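Local coordinates for glutamate--tRNA ligase (Elizabethkingia anophelis, PDB 6B1Z), which catalyses the ATP-dependent attachment of glutamate to its cognate tRNA, as a class I aminoacyl-tRNA synthetase, at residues L388-L393 / F410-P415; L476-E481 / D489-I494. One frame throughout, in Å; residues are numbered along the deposited sequence.

Contact 1 (L388-L393 / F410-P415); sequences LKIIGL and FFFHAP
Ile390 packs over one face of the Phe411 ring. Its CG1 stands 4.0 Å from the centroid of that ring and only 10° off the ring normal, a CH-pi contact. The two branches divide the ring. CG2 of Ile390 lies by the CD2 and CE2 side, 3.9 Å from Phe411 CD2. The other branch of Ile390 ends in CD1, which lies 3.8 Å from Phe411 CB, at the root of the ring. The same CD1 of Ile390 also lies 3.8 Å from Phe412 CZ. With chi1 at -71°, CG1 of Ile390 sits beside the backbone N and CG2 is anti to it, which lets both branches face the ring. One helical turn on, Leu393 extends CD1 to the far end of the ring, 4.1 Å from Phe411 CZ.

The opposite face of the Phe411 ring is backed by its chain neighbour: Phe410 CE2 lies 3.6 Å above the plane, toward the rim. Phe411 CB in turn lies over the centre of the Phe412 ring. Leu490 and Met493 of helix 487-507, with Pro485, also touch Phe411.

Helix 384-394 is thus joined to the loop before helix 420-425, within the anticodon-binding domain. The contact is wholly apolar. Shape fit and dispersion, rather than directed polar bonds, hold the loop's aromatics against the helix.

Contact 2 (L476-E481 / D489-I494); sequences LSLVGE and DLMEMI
Leu478 and Leu490 reach each other through different first torsions. In Leu478, chi1 of -56° puts CG beside the backbone N, and chi2 of 174° extends the chain toward helix 487-507. Leu490 has CG anti to its own N, chi1 175°, which carries CD2 up to the end of helix 467-479. The two side chains run antiparallel alongside each other, with Leu490 CD2 3.7 Å from Leu478 CB. The same methyl also meets Val479, where CG2 of Val479 lies 3.6 Å from Leu490 CD2. Leu490 therefore touches two successive residues with one branch.

The forked end of Leu478 spreads over two more residues. Leu478 CD1 lies 3.6 Å from Met491 CG, and the two chains lie nearly perpendicular. Leu478 CD2 is 4.0 Å from Ile494 CD1.

The helix carrying Leu478 stops just beyond. Gly480 leaves helical geometry with a positive phi, and the N of Gly480 still makes a hydrogen bond to Leu476 O at 2.7 Å. Arg502, further along helix 487-507, donates from NH1 to Leu478 O and so ties the helix end to its neighbour. Phe410 touches both Val479 and Leu490, and Ile452 touches Met491.

This pairing joins two consecutive helices of the anticodon-binding domain across a short connection. Methyl and methylene groups make up the side-chain interface, while a nearby arginine satisfies a carbonyl at the helix end. The contact between the side chains rests on close packing of aliphatic branches, with the polar tie to Arg502 at its margin.

In the fold
Contacts 1 and 2 lie side by side in the anticodon-binding domain, with centres about 9 Å apart, and both are far from the centre of the chain. Contact 2 is the more buried and joins two helices through aliphatic groups. Contact 1 is partly buried, and there a helix meets a loop whose aromatic rings do much of the packing. Helix 487-507 belongs to contact 2 but also flanks contact 1. Arg502 of this helix, already bound to segment 476-481, also hydrogen-bonds Phe410 O, and so links segments 410-415 and 476-481. The two contacts also touch directly, with Pro415 CG 3.3 Å from Leu478 O, a packing contact.

Contact 1 (L388-L393 / F410-P415)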
loop_
_atom_site.group_PDB
_atom_site.type_symbol
_atom_site.label_atom_id
_atom_site.label_comp_id
_atom_site.label_asym_id
_atom_site.label_seq_id
_atom_site.Cartn_x
_atom_site.Cartn_y
_atom_site.Cartn_z
ATOM N N LEU A 388 0.054 27.808 15.227
ATOM C CA LEU A 388 -1.267 27.657 14.617
ATOM C C LEU A 388 -1.492 28.693 13.525
ATOM O O LEU A 388 -2.087 28.385 12.487
ATOM C CB LEU A 388 -2.366 27.764 15.680
ATOM C CG LEU A 388 -2.482 26.601 16.654
ATOM C CD1 LEU A 388 -3.540 26.942 17.694
ATOM C CD2 LEU A 388 -2.866 25.315 15.975
ATOM N N LYS A 389 -1.026 29.924 13.738
ATOM C CA LYS A 389 -1.177 30.954 12.719
ATOM C C LYS A 389 -0.347 30.627 11.481
ATOM O O LYS A 389 -0.806 30.829 10.349
ATOM C CB LYS A 389 -0.801 32.320 13.291
ATOM C CG LYS A 389 -1.830 32.853 14.281
ATOM C CD LYS A 389 -1.637 34.337 14.550
ATOM C CE LYS A 389 -2.683 34.878 15.508
ATOM N NZ LYS A 389 -2.335 34.606 16.928
ATOM N N ILE A 390 0.866 30.103 11.675
ATOM C CA ILE A 390 1.697 29.707 10.538
ATOM C C ILE A 390 1.025 28.575 9.762
ATOM O O ILE A 390 0.954 28.604 8.526
ATOM C CB ILE A 390 3.112 29.322 11.018
ATOM C CG1 ILE A 390 3.870 30.584 11.474
ATOM C CG2 ILE A 390 3.881 28.557 9.909
ATOM C CD1 ILE A 390 5.161 30.315 12.223
ATOM N N ILE A 391 0.486 27.579 10.477
ATOM C CA ILE A 391 -0.233 26.488 9.816
ATOM C C ILE A 391 -1.385 27.043 8.986
ATOM O O ILE A 391 -1.575 26.656 7.825
ATOM C CB ILE A 391 -0.724 25.462 10.859
ATOM C CG1 ILE A 391 0.453 24.686 11.468
ATOM C CG2 ILE A 391 -1.749 24.493 10.245
ATOM C CD1 ILE A 391 0.063 23.937 12.741
ATOM N N GLY A 392 -2.155 27.978 9.558
ATOM C CA GLY A 392 -3.271 28.553 8.819
ATOM C C GLY A 392 -2.834 29.280 7.557
ATOM O O GLY A 392 -3.527 29.240 6.538
ATOM N N LEU A 393 -1.682 29.956 7.612
ATOM C CA LEU A 393 -1.163 30.708 6.478
ATOM C C LEU A 393 -0.569 29.811 5.407
ATOM O O LEU A 393 -0.458 30.235 4.248
ATOM C CB LEU A 393 -0.075 31.687 6.929
ATOM C CG LEU A 393 -0.464 32.908 7.759
ATOM C CD1 LEU A 393 0.790 33.525 8.369
ATOM C CD2 LEU A 393 -1.194 33.901 6.876
ATOM N N PHE A 410 11.551 31.216 6.453
ATOM C CA PHE A 410 11.614 32.641 6.778
ATOM C C PHE A 410 10.798 33.016 8.005
ATOM O O PHE A 410 10.977 34.121 8.522
ATOM C CB PHE A 410 11.140 33.468 5.583
ATOM C CG PHE A 410 9.927 32.891 4.909
ATOM C CD1 PHE A 410 10.056 32.131 3.759
ATOM C CD2 PHE A 410 8.663 33.076 5.450
ATOM C CE1 PHE A 410 8.939 31.565 3.146
ATOM C CE2 PHE A 410 7.538 32.521 4.847
ATOM C CZ PHE A 410 7.680 31.767 3.694
ATOM N N PHE A 411 9.906 32.146 8.488
ATOM C CA PHE A 411 9.231 32.447 9.744
ATOM C C PHE A 411 10.170 32.322 10.928
ATOM O O PHE A 411 9.912 32.915 11.983
ATOM C CB PHE A 411 8.029 31.517 9.964
ATOM C CG PHE A 411 6.850 31.814 9.081
ATOM C CD1 PHE A 411 6.149 33.009 9.199
ATOM C CD2 PHE A 411 6.410 30.878 8.161
ATOM C CE1 PHE A 411 5.044 33.268 8.398
ATOM C CE2 PHE A 411 5.310 31.137 7.350
ATOM C CZ PHE A 411 4.630 32.333 7.472
ATOM N N PHE A 412 11.253 31.566 10.772
ATOM C CA PHE A 412 12.126 31.195 11.873
ATOM C C PHE A 412 13.572 31.632 11.691
ATOM O O PHE A 412 14.315 31.658 12.679
ATOM C CB PHE A 412 12.081 29.672 12.072
ATOM C CG PHE A 412 10.696 29.095 11.990
ATOM C CD1 PHE A 412 9.828 29.185 13.072
ATOM C CD2 PHE A 412 10.254 28.479 10.830
ATOM C CE1 PHE A 412 8.552 28.662 12.997
ATOM C CE2 PHE A 412 8.977 27.955 10.750
ATOM C CZ PHE A 412 8.128 28.047 11.833
ATOM N N HIS A 413 13.986 31.980 10.473
ATOM C CA HIS A 413 15.377 32.312 10.168
ATOM C C HIS A 413 15.422 33.536 9.267
ATOM O O HIS A 413 14.678 33.610 8.285
ATOM C CB HIS A 413 16.089 31.144 9.473
ATOM C CG HIS A 413 15.894 29.822 10.148
ATOM N ND1 HIS A 413 16.494 29.501 11.347
ATOM C CD2 HIS A 413 15.175 28.732 9.783
ATOM C CE1 HIS A 413 16.152 28.273 11.694
ATOM N NE2 HIS A 413 15.349 27.785 10.763
ATOM N N ALA A 414 16.314 34.485 9.585
ATOM C CA ALA A 414 16.480 35.649 8.730
ATOM C C ALA A 414 17.256 35.284 7.466
ATOM O O ALA A 414 18.091 34.375 7.480
ATOM C CB ALA A 414 17.214 36.759 9.478
ATOM N N PRO A 415 17.003 35.977 6.355
ATOM C CA PRO A 415 17.800 35.734 5.150
ATOM C C PRO A 415 19.234 36.201 5.344
ATOM O O PRO A 415 19.492 37.254 5.935
ATOM C CB PRO A 415 17.086 36.559 4.068
ATOM C CG PRO A 415 15.778 36.992 4.679
ATOM C CD PRO A 415 16.003 37.038 6.152
#

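Contact 2 (L476-E481 / D489-I494)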
loop_
_atom_site.group_PDB
_atom_site.type_symbol
_atom_site.label_atom_id
_atom_site.label_comp_id
_atom_site.label_asym_id
_atom_site.label_seq_id
_atom_site.Cartn_x
_atom_site.Cartn_y
_atom_site.Cartn_z
ATOM N N LEU A 476 11.359 41.057 -0.331
ATOM C CA LEU A 476 12.741 40.634 -0.530
ATOM C C LEU A 476 13.538 40.728 0.766
ATOM O O LEU A 476 14.316 39.823 1.093
ATOM C CB LEU A 476 13.393 41.478 -1.625
ATOM C CG LEU A 476 14.863 41.175 -1.920
ATOM C CD1 LEU A 476 14.998 39.828 -2.597
ATOM C CD2 LEU A 476 15.460 42.271 -2.777
ATOM N N SER A 477 13.325 41.802 1.531
ATOM C CA SER A 477 14.046 41.992 2.788
ATOM C C SER A 477 13.746 40.876 3.779
ATOM O O SER A 477 14.639 40.417 4.506
ATOM C CB SER A 477 13.667 43.336 3.401
ATOM O OG SER A 477 13.925 44.397 2.502
ATOM N N LEU A 478 12.488 40.451 3.847
ATOM C CA LEU A 478 12.072 39.510 4.880
ATOM C C LEU A 478 12.361 38.068 4.497
ATOM O O LEU A 478 12.570 37.230 5.380
ATOM C CB LEU A 478 10.579 39.682 5.169
ATOM C CG LEU A 478 10.125 41.083 5.583
ATOM C CD1 LEU A 478 8.617 41.142 5.705
ATOM C CD2 LEU A 478 10.795 41.540 6.886
ATOM N N VAL A 479 12.388 37.770 3.198
ATOM C CA VAL A 479 12.458 36.401 2.715
ATOM C C VAL A 479 13.769 36.096 1.995
ATOM O O VAL A 479 14.197 34.935 1.981
ATOM C CB VAL A 479 11.250 36.111 1.796
ATOM C CG1 VAL A 479 11.290 34.689 1.248
ATOM C CG2 VAL A 479 9.949 36.349 2.548
ATOM N N GLY A 480 14.428 37.098 1.418
ATOM C CA GLY A 480 15.573 36.884 0.565
ATOM C C GLY A 480 15.224 36.625 -0.884
ATOM O O GLY A 480 16.088 36.776 -1.755
ATOM N N GLU A 481 13.982 36.231 -1.155
ATOM C CA GLU A 481 13.504 36.082 -2.521
ATOM C C GLU A 481 12.031 36.465 -2.550
ATOM O O GLU A 481 11.456 36.886 -1.541
ATOM C CB GLU A 481 13.747 34.663 -3.040
ATOM C CG GLU A 481 13.385 33.572 -2.058
ATOM C CD GLU A 481 14.076 32.264 -2.375
ATOM O OE1 GLU A 481 13.474 31.420 -3.072
ATOM O OE2 GLU A 481 15.234 32.087 -1.937
ATOM N N ASP A 489 1.140 39.595 6.856
ATOM C CA ASP A 489 1.035 38.393 7.676
ATOM C C ASP A 489 2.409 37.918 8.129
ATOM O O ASP A 489 2.588 37.538 9.292
ATOM C CB ASP A 489 0.312 37.294 6.898
ATOM C CG ASP A 489 -1.144 37.628 6.629
ATOM O OD1 ASP A 489 -1.863 37.956 7.594
ATOM O OD2 ASP A 489 -1.567 37.560 5.454
ATOM N N LEU A 490 3.394 37.928 7.224
ATOM C CA LEU A 490 4.749 37.543 7.612
ATOM C C LEU A 490 5.312 38.477 8.676
ATOM O O LEU A 490 5.936 38.023 9.644
ATOM C CB LEU A 490 5.658 37.514 6.383
ATOM C CG LEU A 490 7.139 37.236 6.666
ATOM C CD1 LEU A 490 7.298 35.956 7.472
ATOM C CD2 LEU A 490 7.913 37.143 5.360
ATOM N N MET A 491 5.105 39.788 8.517
ATOM C CA MET A 491 5.616 40.738 9.501
ATOM C C MET A 491 5.019 40.480 10.879
ATOM O O MET A 491 5.736 40.499 11.884
ATOM C CB MET A 491 5.335 42.170 9.048
ATOM C CG MET A 491 6.120 42.573 7.814
ATOM S SD MET A 491 5.401 43.968 6.926
ATOM C CE MET A 491 5.911 45.323 7.983
ATOM N N GLU A 492 3.710 40.214 10.940
ATOM C CA GLU A 492 3.078 39.908 12.221
ATOM C C GLU A 492 3.693 38.669 12.862
ATOM O O GLU A 492 3.870 38.620 14.085
ATOM C CB GLU A 492 1.571 39.715 12.037
ATOM C CG GLU A 492 0.840 39.358 13.329
ATOM C CD GLU A 492 -0.604 38.951 13.103
ATOM O OE1 GLU A 492 -1.252 39.517 12.201
ATOM O OE2 GLU A 492 -1.090 38.056 13.829
ATOM N N MET A 493 4.033 37.664 12.050
ATOM C CA MET A 493 4.541 36.406 12.593
ATOM C C MET A 493 5.933 36.581 13.191
ATOM O O MET A 493 6.207 36.094 14.293
ATOM C CB MET A 493 4.546 35.325 11.511
ATOM C CG MET A 493 3.163 34.822 11.081
ATOM S SD MET A 493 2.167 34.139 12.430
ATOM C CE MET A 493 1.144 35.555 12.831
ATOM N N ILE A 494 6.828 37.275 12.483
ATOM C CA ILE A 494 8.190 37.422 12.990
ATOM C C ILE A 494 8.320 38.575 13.980
ATOM O O ILE A 494 9.314 38.640 14.714
ATOM C CB ILE A 494 9.204 37.598 11.845
ATOM C CG1 ILE A 494 8.964 38.913 11.100
ATOM C CG2 ILE A 494 9.152 36.407 10.899
ATOM C CD1 ILE A 494 9.980 39.196 10.010
#